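Local coordinates for protein beta sliding clamp (Borrelia burgdorferi, PDB 6DJ8) that forms a ring-shaped head-to-tail homodimer around DNA and tethers DNA polymerases and other proteins to it, making synthesis processive, at the interface of chains A and B. Numbering follows the deposited sequence. Chains: chain A/B, Beta sliding clamp.

Contact 1: the interface of chains A and B. Residues chain A 312, 329, 331; chain B 122-124.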
loop_
_atom_site.group_PDB
_atom_site.type_symbol
_atom_site.label_atom_id
_atom_site.label_comp_id
_atom_site.label_asym_id
_atom_site.label_seq_id
_atom_site.Cartn_x
_atom_site.Cartn_y
_atom_site.Cartn_z
ATOM N N GLN A 312 26.696 -25.592 -10.926
ATOM C CA GLN A 312 25.796 -24.696 -10.218
ATOM C C GLN A 312 25.939 -23.282 -10.749
ATOM O O GLN A 312 26.966 -22.910 -11.325
ATOM C CB GLN A 312 26.096 -24.674 -8.720
ATOM C CG GLN A 312 27.354 -23.882 -8.439
ATOM C CD GLN A 312 28.380 -24.653 -7.680
ATOM O OE1 GLN A 312 28.179 -25.820 -7.355
ATOM N NE2 GLN A 312 29.514 -24.016 -7.418
ATOM N N PHE A 329 22.802 -20.913 -4.192
ATOM C CA PHE A 329 23.185 -21.798 -5.278
ATOM C C PHE A 329 21.948 -22.418 -5.910
ATOM O O PHE A 329 20.975 -22.742 -5.218
ATOM C CB PHE A 329 24.121 -22.889 -4.758
ATOM C CG PHE A 329 25.422 -22.361 -4.245
ATOM C CD1 PHE A 329 25.542 -21.924 -2.928
ATOM C CD2 PHE A 329 26.540 -22.309 -5.080
ATOM C CE1 PHE A 329 26.747 -21.437 -2.452
ATOM C CE2 PHE A 329 27.749 -21.829 -4.612
ATOM C CZ PHE A 329 27.851 -21.389 -3.292
ATOM N N LYS A 331 21.136 -25.616 -8.595
ATOM C CA LYS A 331 21.792 -26.808 -9.122
ATOM C C LYS A 331 20.780 -27.686 -9.846
ATOM O O LYS A 331 19.591 -27.363 -9.921
ATOM C CB LYS A 331 22.481 -27.596 -8.006
ATOM C CG LYS A 331 23.467 -26.784 -7.170
ATOM C CD LYS A 331 24.011 -27.613 -5.986
ATOM C CE LYS A 331 25.069 -26.830 -5.212
ATOM N NZ LYS A 331 25.553 -27.569 -3.995
ATOM N N GLU B 122 29.796 -29.290 0.322
ATOM C CA GLU B 122 30.268 -27.940 0.041
ATOM C C GLU B 122 29.379 -27.266 -0.995
ATOM O O GLU B 122 28.529 -27.917 -1.611
ATOM C CB GLU B 122 31.711 -27.964 -0.435
ATOM N N TYR B 123 29.602 -25.967 -1.190
ATOM C CA TYR B 123 28.765 -25.110 -2.026
ATOM C C TYR B 123 27.303 -25.192 -1.575
ATOM O O TYR B 123 26.435 -25.736 -2.254
ATOM C CB TYR B 123 28.892 -25.502 -3.506
ATOM C CG TYR B 123 30.262 -25.296 -4.131
ATOM C CD1 TYR B 123 30.833 -24.029 -4.217
ATOM C CD2 TYR B 123 30.980 -26.375 -4.648
ATOM C CE1 TYR B 123 32.084 -23.843 -4.798
ATOM C CE2 TYR B 123 32.232 -26.200 -5.226
ATOM C CZ TYR B 123 32.777 -24.931 -5.297
ATOM O OH TYR B 123 34.018 -24.748 -5.872
ATOM N N GLU B 124 27.045 -24.588 -0.417
ATOM C CA GLU B 124 25.708 -24.564 0.159
ATOM C C GLU B 124 25.319 -23.130 0.475
ATOM O O GLU B 124 26.180 -22.282 0.725
ATOM C CB GLU B 124 25.622 -25.435 1.421
ATOM C CG GLU B 124 25.935 -26.908 1.163
ATOM C CD GLU B 124 24.843 -27.590 0.358
ATOM O OE1 GLU B 124 23.694 -27.099 0.393
ATOM O OE2 GLU B 124 25.128 -28.609 -0.312
#
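An extended chain beyond CG carries the ammonium of A:Lys331 to the backbone of B:Tyr123, while the bend of A:Gln312 at chi2 (-125°) turns its amide toward the ring of the same tyrosine. A:Lys331 NZ donates to the carbonyl O of B:Tyr123 at 2.7 Å, lying in the carbonyl plane with a C=O...N angle of 154°. The carboxylate of B:Glu124 comes from further along the loop; its OE2 is 3.9 Å from A:Lys331 NZ, a long salt bridge, which would add charge attraction more than a defined bond. The tyrosine ring takes the amide of A:Gln312 on one face: NE2 sits over the ring centre, 3.4 Å above its plane, with amide and ring planes 56° apart, so the nitrogen end rather than the whole amide plane meets the ring. A:Phe329 packs beside this pair, its CE2 3.8 Å from B:Tyr123 CD1. One face of the phenyl ring lies against the backbone of B:Tyr123, and A:Phe329 CE1 reaches the carbonyl O of B:Glu124 at 3.3 Å. The A:Gln312 amide and A:Phe329 thus pack on the side chain of B:Tyr123, while A:Lys331 binds its main-chain carbonyl. On chain A the groups come from strands 312-318 and 325-331 of the C-terminal domain; on chain B they belong to a loop of the N-terminal domain, just before strand 126-130.

Contact 2: the interface of chains A and B. Residues chain A 38, 85, 109, 128-130; chain B 297, 322-324.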
loop_
_atom_site.group_PDB
_atom_site.type_symbol
_atom_site.label_atom_id
_atom_site.label_comp_id
_atom_site.label_asym_id
_atom_site.label_seq_id
_atom_site.Cartn_x
_atom_site.Cartn_y
_atom_site.Cartn_z
ATOM N N MET A 38 -7.363 21.644 -8.238
ATOM C CA MET A 38 -8.731 21.640 -8.740
ATOM C C MET A 38 -9.021 22.785 -9.704
ATOM O O MET A 38 -9.909 22.651 -10.554
ATOM C CB MET A 38 -9.661 21.691 -7.528
ATOM C CG MET A 38 -11.103 22.004 -7.778
ATOM S SD MET A 38 -11.914 22.129 -6.169
ATOM C CE MET A 38 -13.612 22.246 -6.671
ATOM N N ASN A 85 -12.055 15.009 -8.725
ATOM C CA ASN A 85 -13.342 15.250 -8.072
ATOM C C ASN A 85 -14.462 14.467 -8.746
ATOM O O ASN A 85 -15.316 13.885 -8.071
ATOM C CB ASN A 85 -13.673 16.739 -8.066
ATOM C CG ASN A 85 -12.773 17.528 -7.148
ATOM O OD1 ASN A 85 -12.014 16.956 -6.367
ATOM N ND2 ASN A 85 -12.856 18.853 -7.230
ATOM N N LYS A 109 -21.729 24.048 -12.133
ATOM C CA LYS A 109 -21.818 22.901 -11.248
ATOM C C LYS A 109 -22.469 21.735 -11.971
ATOM O O LYS A 109 -23.349 21.914 -12.818
ATOM C CB LYS A 109 -22.609 23.219 -9.972
ATOM C CG LYS A 109 -21.720 23.548 -8.785
ATOM C CD LYS A 109 -22.371 24.561 -7.873
ATOM C CE LYS A 109 -21.432 24.995 -6.747
ATOM N NZ LYS A 109 -20.238 25.738 -7.250
ATOM N N LYS A 128 -22.747 17.995 -5.499
ATOM C CA LYS A 128 -22.555 19.175 -6.333
ATOM C C LYS A 128 -21.073 19.281 -6.641
ATOM O O LYS A 128 -20.263 19.446 -5.723
ATOM C CB LYS A 128 -23.057 20.456 -5.651
ATOM C CG LYS A 128 -24.553 20.500 -5.435
ATOM C CD LYS A 128 -25.017 21.898 -5.003
ATOM C CE LYS A 128 -26.525 21.938 -4.793
ATOM N NZ LYS A 128 -27.003 23.221 -4.160
ATOM N N GLU A 129 -20.730 19.196 -7.924
ATOM C CA GLU A 129 -19.337 19.231 -8.370
ATOM C C GLU A 129 -19.105 20.473 -9.218
ATOM O O GLU A 129 -19.677 20.591 -10.321
ATOM C CB GLU A 129 -18.991 17.975 -9.162
ATOM C CG GLU A 129 -18.941 16.694 -8.321
ATOM C CD GLU A 129 -17.731 16.649 -7.380
ATOM O OE1 GLU A 129 -16.842 17.531 -7.480
ATOM O OE2 GLU A 129 -17.661 15.712 -6.542
ATOM N N PRO A 130 -18.292 21.409 -8.757
ATOM C CA PRO A 130 -18.021 22.602 -9.558
ATOM C C PRO A 130 -17.278 22.242 -10.829
ATOM O O PRO A 130 -16.528 21.264 -10.884
ATOM C CB PRO A 130 -17.184 23.501 -8.636
ATOM C CG PRO A 130 -16.808 22.642 -7.448
ATOM C CD PRO A 130 -17.915 21.625 -7.354
ATOM N N TYR B 297 -16.195 14.487 0.615
ATOM C CA TYR B 297 -16.641 15.873 0.527
ATOM C C TYR B 297 -16.313 16.670 1.788
ATOM O O TYR B 297 -16.810 17.800 1.947
ATOM C CB TYR B 297 -18.153 15.929 0.229
ATOM C CG TYR B 297 -18.452 15.464 -1.186
ATOM C CD1 TYR B 297 -18.633 14.111 -1.473
ATOM C CD2 TYR B 297 -18.502 16.371 -2.238
ATOM C CE1 TYR B 297 -18.864 13.673 -2.780
ATOM C CE2 TYR B 297 -18.729 15.947 -3.543
ATOM C CZ TYR B 297 -18.911 14.607 -3.803
ATOM O OH TYR B 297 -19.158 14.206 -5.084
ATOM N N THR B 322 -15.684 26.752 -2.466
ATOM C CA THR B 322 -15.889 26.262 -3.828
ATOM C C THR B 322 -17.340 25.922 -4.145
ATOM O O THR B 322 -17.739 25.986 -5.309
ATOM C CB THR B 322 -14.998 25.038 -4.095
ATOM O OG1 THR B 322 -15.419 23.923 -3.292
ATOM C CG2 THR B 322 -13.538 25.352 -3.811
ATOM N N GLY B 323 -18.142 25.549 -3.154
ATOM C CA GLY B 323 -19.478 25.061 -3.413
ATOM C C GLY B 323 -19.572 23.560 -3.589
ATOM O O GLY B 323 -20.690 23.031 -3.689
ATOM N N ARG B 324 -18.441 22.859 -3.612
ATOM C CA ARG B 324 -18.464 21.404 -3.680
ATOM C C ARG B 324 -19.156 20.833 -2.453
ATOM O O ARG B 324 -18.772 21.136 -1.317
ATOM C CB ARG B 324 -17.043 20.863 -3.768
ATOM C CG ARG B 324 -16.996 19.414 -4.110
ATOM C CD ARG B 324 -15.618 19.028 -4.607
ATOM N NE ARG B 324 -15.627 17.636 -4.996
ATOM C CZ ARG B 324 -15.279 16.630 -4.209
ATOM N NH1 ARG B 324 -15.346 15.399 -4.684
ATOM N NH2 ARG B 324 -14.864 16.852 -2.961
#
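The loop 322-324 of chain B, just before strand 325-331, lies against strand 126-130 of chain A, with A:Lys109 of strand 109-114, A:Asn85 of helix 83-92 and the loop of A:Met38 flanking it; B:Tyr297 joins from the 3-10 helix 295-297. The central pair is B:Arg324 and A:Glu129, whose side chains run alongside each other and point the same way. With CG anti to the backbone N (chi1 -169°) and the chain extended to NE, the arginine brings B:Arg324 NE to within 2.8 Å of A:Glu129 OE1, a salt bridge and hydrogen bond. The carboxylate oxygen lies at the edge of the guanidinium, nearly in its plane, and is met on its syn side, somewhat out of the carboxylate plane; the carboxylate itself is turned 50° from the guanidinium. The other oxygen, A:Glu129 OE2, accepts from the phenol OH of B:Tyr297 at 2.6 Å, on the anti side and also tilted from that plane, and NH1 of the arginine adds a weak bond. Both carboxylate oxygens are therefore gripped from chain B, which should favour the charged form of the glutamate. The guanidinium is sandwiched: B:Tyr297 CE2 lies over its centre on one face, and the amide of A:Asn85 stacks on the opposite face, offset toward the rim, the planes 26° apart. Nearer the backbone, A:Pro130 CD packs 3.7 Å from B:Arg324 CA. A:Lys109 NZ donates to the carbonyl O of B:Thr322 at 3.2 Å, and A:Met38 CE touches B:Thr322 CB at 4.0 Å. Within the loop, B:Thr322 OG1 accepts from the backbone N of B:Arg324 at 3.2 Å, which steadies the turn through B:Gly323. The site joins the N-terminal domain of chain A to the C-terminal domain of chain B, with A:Asn85 on a helix that borders the central hole of the ring.

Contact 1 and contact 2 lie about 63 Å apart, at the two opposite junctions of the ring. They share no residue, but use neighbouring elements with the chains exchanged: strand 325-331 of the C-terminal domain supplies contact 1 directly and follows the loop of contact 2, while the segment around 122-130 of the N-terminal domain serves both. By the two-fold symmetry each junction holds one of the two contacts and the twin of the other, so the tyrosine packing and lysine bond and the glutamate-arginine pair are present at each and probably act together. This head-to-tail pairing of N- and C-terminal domains closes the clamp around DNA.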